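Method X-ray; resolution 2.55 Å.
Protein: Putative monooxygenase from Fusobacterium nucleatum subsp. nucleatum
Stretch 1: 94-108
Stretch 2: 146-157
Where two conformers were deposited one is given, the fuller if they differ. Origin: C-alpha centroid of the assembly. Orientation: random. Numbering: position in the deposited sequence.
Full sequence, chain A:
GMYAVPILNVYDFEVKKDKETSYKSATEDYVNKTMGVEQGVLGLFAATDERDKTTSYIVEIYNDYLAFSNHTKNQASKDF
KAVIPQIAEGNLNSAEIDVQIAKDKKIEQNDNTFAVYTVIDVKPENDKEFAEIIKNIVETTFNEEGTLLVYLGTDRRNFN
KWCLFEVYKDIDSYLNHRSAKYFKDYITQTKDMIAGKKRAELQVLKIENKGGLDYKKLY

Stretch 1 94-108: SAEIDVQIAKDKKIE
Stretch 2 (146-157) GTLLVYLGTDRR

The shortest side-chain polar contact between the two stretches is the hydrogen bond from Tyr151 OH to Asp104 OD2 (2.8 Å); Asp104 OD2 sits at the edge of the Tyr151 ring, near its plane; Tyr151 adopts m (chi2 -22°) and Asp104 p. At the other end Arg156 (m, t, p) forms salt bridges with two acids of alternate residues: Asp98 OD1 lies 3.3 Å from Arg156 NE, and Glu96 OE1 lies 3.4 Å from Arg156 NH1, the latter also a weak hydrogen bond.

Along the stretches the backbones pair in antiparallel fashion. Arg156 N donates to Glu96 O (2.9 Å), while Asp98 and Thr154 form a reciprocal pair, Asp98 N to Thr154 O at 2.8 Å and Thr154 N to Asp98 O at 3.0 Å. A beta bulge then shifts the register by one: Leu152 O accepts from both Gln100 N (2.8 Å) and Ile101 N (3.0 Å), with Gln100 at phi/psi -99/-48 where the chain turns a corner. The N-to-C direction of strand 147-155 makes 120° with the segment before the corner and 169°, nearly antiparallel, with the segment after it. Beyond the bulge, Leu152 N donates to Ile101 O (2.7 Å), Lys103 N to Val150 O (3.1 Å), Val150 N to Lys103 O (3.0 Å) and Lys105 N to Leu148 O (2.9 Å).

Ile97/Asp155, Val99/Gly153, Ala102/Tyr151 and Asp104/Leu149 are non-hydrogen-bonded pairs sharing one face. Gly153 is extended (-161/179), and an ideal CB there would lie 2.3 Å from Ile97 CG2, a clash, so the missing side chain admits the isoleucine methyl. Ala102 CB packs 3.8 Å from Tyr151 CD1. The other face carries Asp98/Thr154, Ile101/Leu152 (CB to CB, 4.4 Å) and Lys103/Val150. Past the strand, Ile107 (m, t) closes the contact, its CG1 4.1 Å from Leu148 CB and its CD1 4.2 Å from Leu149 CD1.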

# COMPACT_ATOMS: atom_id res chain seq x y z
N SER A 94 8.24 6.90 6.12
CA SER A 94 8.34 6.08 4.93
C SER A 94 8.81 4.70 5.29
O SER A 94 9.87 4.53 5.85
CB SER A 94 9.31 6.70 3.93
OG SER A 94 10.62 6.54 4.41
N ALA A 95 8.01 3.71 4.94
CA ALA A 95 8.36 2.33 5.13
C ALA A 95 8.91 1.75 3.81
O ALA A 95 8.29 1.93 2.77
CB ALA A 95 7.13 1.57 5.56
N GLU A 96 10.07 1.09 3.85
CA GLU A 96 10.62 0.40 2.69
C GLU A 96 10.34 -1.07 2.91
O GLU A 96 10.71 -1.61 3.93
CB GLU A 96 12.12 0.63 2.55
CG GLU A 96 12.55 2.08 2.34
CD GLU A 96 14.00 2.21 1.91
OE1 GLU A 96 14.55 1.24 1.31
OE2 GLU A 96 14.58 3.28 2.13
N ILE A 97 9.74 -1.75 1.93
CA ILE A 97 9.27 -3.14 2.15
C ILE A 97 9.83 -4.25 1.27
O ILE A 97 9.85 -4.14 0.06
CB ILE A 97 7.73 -3.14 1.97
CG1 ILE A 97 7.12 -2.03 2.83
CG2 ILE A 97 7.15 -4.49 2.33
CD1 ILE A 97 5.67 -1.81 2.61
N ASP A 98 10.28 -5.34 1.87
CA ASP A 98 10.73 -6.50 1.10
C ASP A 98 9.44 -7.18 0.68
O ASP A 98 8.72 -7.74 1.52
CB ASP A 98 11.61 -7.46 1.91
CG ASP A 98 13.08 -7.01 2.01
OD1 ASP A 98 13.60 -6.25 1.14
OD2 ASP A 98 13.75 -7.47 2.97
N VAL A 99 9.13 -7.13 -0.62
CA VAL A 99 7.88 -7.69 -1.12
C VAL A 99 7.87 -9.21 -1.06
O VAL A 99 8.81 -9.84 -1.54
CB VAL A 99 7.63 -7.26 -2.56
CG1 VAL A 99 6.28 -7.81 -3.05
CG2 VAL A 99 7.65 -5.77 -2.66
N GLN A 100 6.83 -9.79 -0.45
CA GLN A 100 6.70 -11.26 -0.38
C GLN A 100 5.74 -11.70 -1.46
O GLN A 100 6.02 -12.66 -2.19
CB GLN A 100 6.19 -11.72 0.97
CG GLN A 100 7.21 -11.52 2.07
CD GLN A 100 8.37 -12.52 2.03
OE1 GLN A 100 8.26 -13.62 1.47
NE2 GLN A 100 9.48 -12.14 2.66
N ILE A 101 4.60 -11.01 -1.52
CA ILE A 101 3.60 -11.20 -2.54
C ILE A 101 3.08 -9.85 -3.02
O ILE A 101 2.77 -8.97 -2.21
CB ILE A 101 2.41 -11.99 -2.06
CG1 ILE A 101 2.84 -13.33 -1.48
CG2 ILE A 101 1.46 -12.19 -3.22
CD1 ILE A 101 1.69 -14.18 -1.04
N ALA A 102 3.04 -9.68 -4.33
CA ALA A 102 2.48 -8.49 -4.95
C ALA A 102 1.69 -8.97 -6.18
O ALA A 102 2.28 -9.48 -7.14
CB ALA A 102 3.56 -7.50 -5.33
N LYS A 103 0.37 -8.82 -6.12
CA LYS A 103 -0.55 -9.25 -7.19
C LYS A 103 -1.63 -8.21 -7.42
O LYS A 103 -2.22 -7.72 -6.47
CB LYS A 103 -1.20 -10.59 -6.83
CG LYS A 103 -0.21 -11.77 -6.75
CD LYS A 103 -0.84 -13.04 -6.13
CE LYS A 103 -1.80 -13.79 -7.05
NZ LYS A 103 -1.17 -14.70 -8.04
N ASP A 104 -1.88 -7.85 -8.68
CA ASP A 104 -2.93 -6.86 -8.97
C ASP A 104 -3.58 -7.00 -10.35
O ASP A 104 -3.14 -7.79 -11.21
CB ASP A 104 -2.43 -5.42 -8.75
CG ASP A 104 -1.38 -4.98 -9.76
OD1 ASP A 104 -1.27 -5.54 -10.87
OD2 ASP A 104 -0.66 -4.02 -9.45
N LYS A 105 -4.69 -6.28 -10.50
CA LYS A 105 -5.41 -6.14 -11.74
C LYS A 105 -5.33 -4.65 -12.02
O LYS A 105 -4.96 -3.88 -11.14
CB LYS A 105 -6.86 -6.60 -11.60
CG LYS A 105 -7.06 -8.06 -11.15
CD LYS A 105 -8.53 -8.44 -11.00
N LYS A 106 -5.64 -4.22 -13.24
CA LYS A 106 -5.56 -2.82 -13.61
C LYS A 106 -6.74 -2.14 -12.94
O LYS A 106 -7.87 -2.60 -13.06
CB LYS A 106 -5.59 -2.68 -15.14
CG LYS A 106 -4.83 -1.48 -15.76
CD LYS A 106 -5.68 -0.24 -16.00
CE LYS A 106 -4.93 0.78 -16.89
NZ LYS A 106 -3.70 1.32 -16.26
N ILE A 107 -6.48 -1.06 -12.22
CA ILE A 107 -7.56 -0.36 -11.50
C ILE A 107 -8.06 0.90 -12.19
O ILE A 107 -7.28 1.80 -12.46
CB ILE A 107 -7.12 0.07 -10.08
CG1 ILE A 107 -6.85 -1.17 -9.21
CG2 ILE A 107 -8.19 0.96 -9.47
CD1 ILE A 107 -6.05 -0.86 -7.96
N GLU A 108 -9.37 0.93 -12.47
CA GLU A 108 -10.06 2.11 -12.99
C GLU A 108 -10.87 2.60 -11.80
O GLU A 108 -11.96 2.12 -11.54
CB GLU A 108 -10.97 1.78 -14.18
CG GLU A 108 -10.23 1.36 -15.45
CD GLU A 108 -9.31 2.45 -16.02
OE1 GLU A 108 -9.59 3.65 -15.85
OE2 GLU A 108 -8.31 2.09 -16.66
N GLY A 146 -13.79 -9.63 -6.51
CA GLY A 146 -13.83 -8.24 -6.04
C GLY A 146 -12.48 -7.72 -5.56
O GLY A 146 -12.29 -6.49 -5.42
N THR A 147 -11.54 -8.61 -5.28
CA THR A 147 -10.22 -8.18 -4.87
C THR A 147 -9.49 -7.65 -6.09
O THR A 147 -9.39 -8.34 -7.09
CB THR A 147 -9.40 -9.32 -4.26
OG1 THR A 147 -10.15 -9.94 -3.22
CG2 THR A 147 -8.09 -8.81 -3.69
N LEU A 148 -9.00 -6.41 -6.03
CA LEU A 148 -8.26 -5.84 -7.17
C LEU A 148 -6.74 -5.87 -6.94
O LEU A 148 -5.97 -5.94 -7.91
CB LEU A 148 -8.74 -4.42 -7.48
CG LEU A 148 -10.22 -4.24 -7.83
CD1 LEU A 148 -10.58 -2.76 -8.06
CD2 LEU A 148 -10.56 -5.04 -9.05
N LEU A 149 -6.30 -5.88 -5.69
CA LEU A 149 -4.85 -5.79 -5.39
C LEU A 149 -4.50 -6.25 -3.98
O LEU A 149 -5.24 -5.99 -3.06
CB LEU A 149 -4.40 -4.32 -5.59
CG LEU A 149 -3.00 -3.83 -5.32
CD1 LEU A 149 -2.77 -2.47 -5.97
CD2 LEU A 149 -2.71 -3.74 -3.84
N VAL A 150 -3.37 -6.94 -3.84
CA VAL A 150 -2.85 -7.30 -2.54
C VAL A 150 -1.33 -7.18 -2.60
O VAL A 150 -0.69 -7.87 -3.40
CB VAL A 150 -3.26 -8.74 -2.07
CG1 VAL A 150 -4.75 -8.83 -1.90
CG2 VAL A 150 -2.76 -9.83 -3.03
N TYR A 151 -0.75 -6.26 -1.83
CA TYR A 151 0.70 -6.19 -1.71
C TYR A 151 1.05 -6.55 -0.27
O TYR A 151 0.61 -5.88 0.66
CB TYR A 151 1.29 -4.81 -2.05
CG TYR A 151 1.06 -4.27 -3.45
CD1 TYR A 151 0.76 -5.10 -4.54
CD2 TYR A 151 1.25 -2.91 -3.70
CE1 TYR A 151 0.58 -4.58 -5.82
CE2 TYR A 151 1.07 -2.38 -4.96
CZ TYR A 151 0.75 -3.21 -6.03
OH TYR A 151 0.59 -2.67 -7.30
N LEU A 152 1.84 -7.61 -0.10
CA LEU A 152 2.24 -8.09 1.22
C LEU A 152 3.74 -8.15 1.32
O LEU A 152 4.41 -8.75 0.48
CB LEU A 152 1.69 -9.51 1.45
CG LEU A 152 2.10 -10.21 2.76
CD1 LEU A 152 1.50 -9.53 3.99
CD2 LEU A 152 1.69 -11.65 2.71
N GLY A 153 4.28 -7.54 2.37
CA GLY A 153 5.72 -7.55 2.58
C GLY A 153 6.14 -7.24 4.00
O GLY A 153 5.29 -6.99 4.86
N THR A 154 7.45 -7.26 4.24
CA THR A 154 7.99 -7.01 5.57
C THR A 154 8.88 -5.77 5.54
O THR A 154 9.58 -5.51 4.58
CB THR A 154 8.75 -8.25 6.08
OG1 THR A 154 9.80 -8.60 5.16
CG2 THR A 154 7.80 -9.44 6.20
N ASP A 155 8.82 -4.99 6.60
CA ASP A 155 9.59 -3.78 6.65
C ASP A 155 11.09 -4.14 6.66
O ASP A 155 11.51 -5.11 7.32
CB ASP A 155 9.17 -2.95 7.87
CG ASP A 155 9.76 -1.55 7.87
OD1 ASP A 155 10.96 -1.41 7.60
OD2 ASP A 155 9.02 -0.59 8.15
N ARG A 156 11.91 -3.39 5.93
CA ARG A 156 13.34 -3.70 5.88
C ARG A 156 14.06 -3.31 7.18
O ARG A 156 15.17 -3.77 7.45
CB ARG A 156 13.99 -3.10 4.63
CG ARG A 156 13.42 -3.65 3.32
CD ARG A 156 14.11 -3.02 2.13
NE ARG A 156 15.43 -3.60 1.91
CZ ARG A 156 16.46 -2.96 1.38
NH1 ARG A 156 16.38 -1.66 1.06
NH2 ARG A 156 17.61 -3.59 1.23
N ARG A 157 13.42 -2.45 7.97
CA ARG A 157 13.91 -2.03 9.28
C ARG A 157 13.67 -3.13 10.32
O ARG A 157 14.35 -3.20 11.33
CB ARG A 157 13.22 -0.73 9.71
CG ARG A 157 13.53 -0.22 11.12
CD ARG A 157 12.67 1.01 11.52
NE ARG A 157 11.25 0.88 11.16
CZ ARG A 157 10.59 1.72 10.37
NH1 ARG A 157 11.18 2.80 9.87
NH2 ARG A 157 9.32 1.51 10.11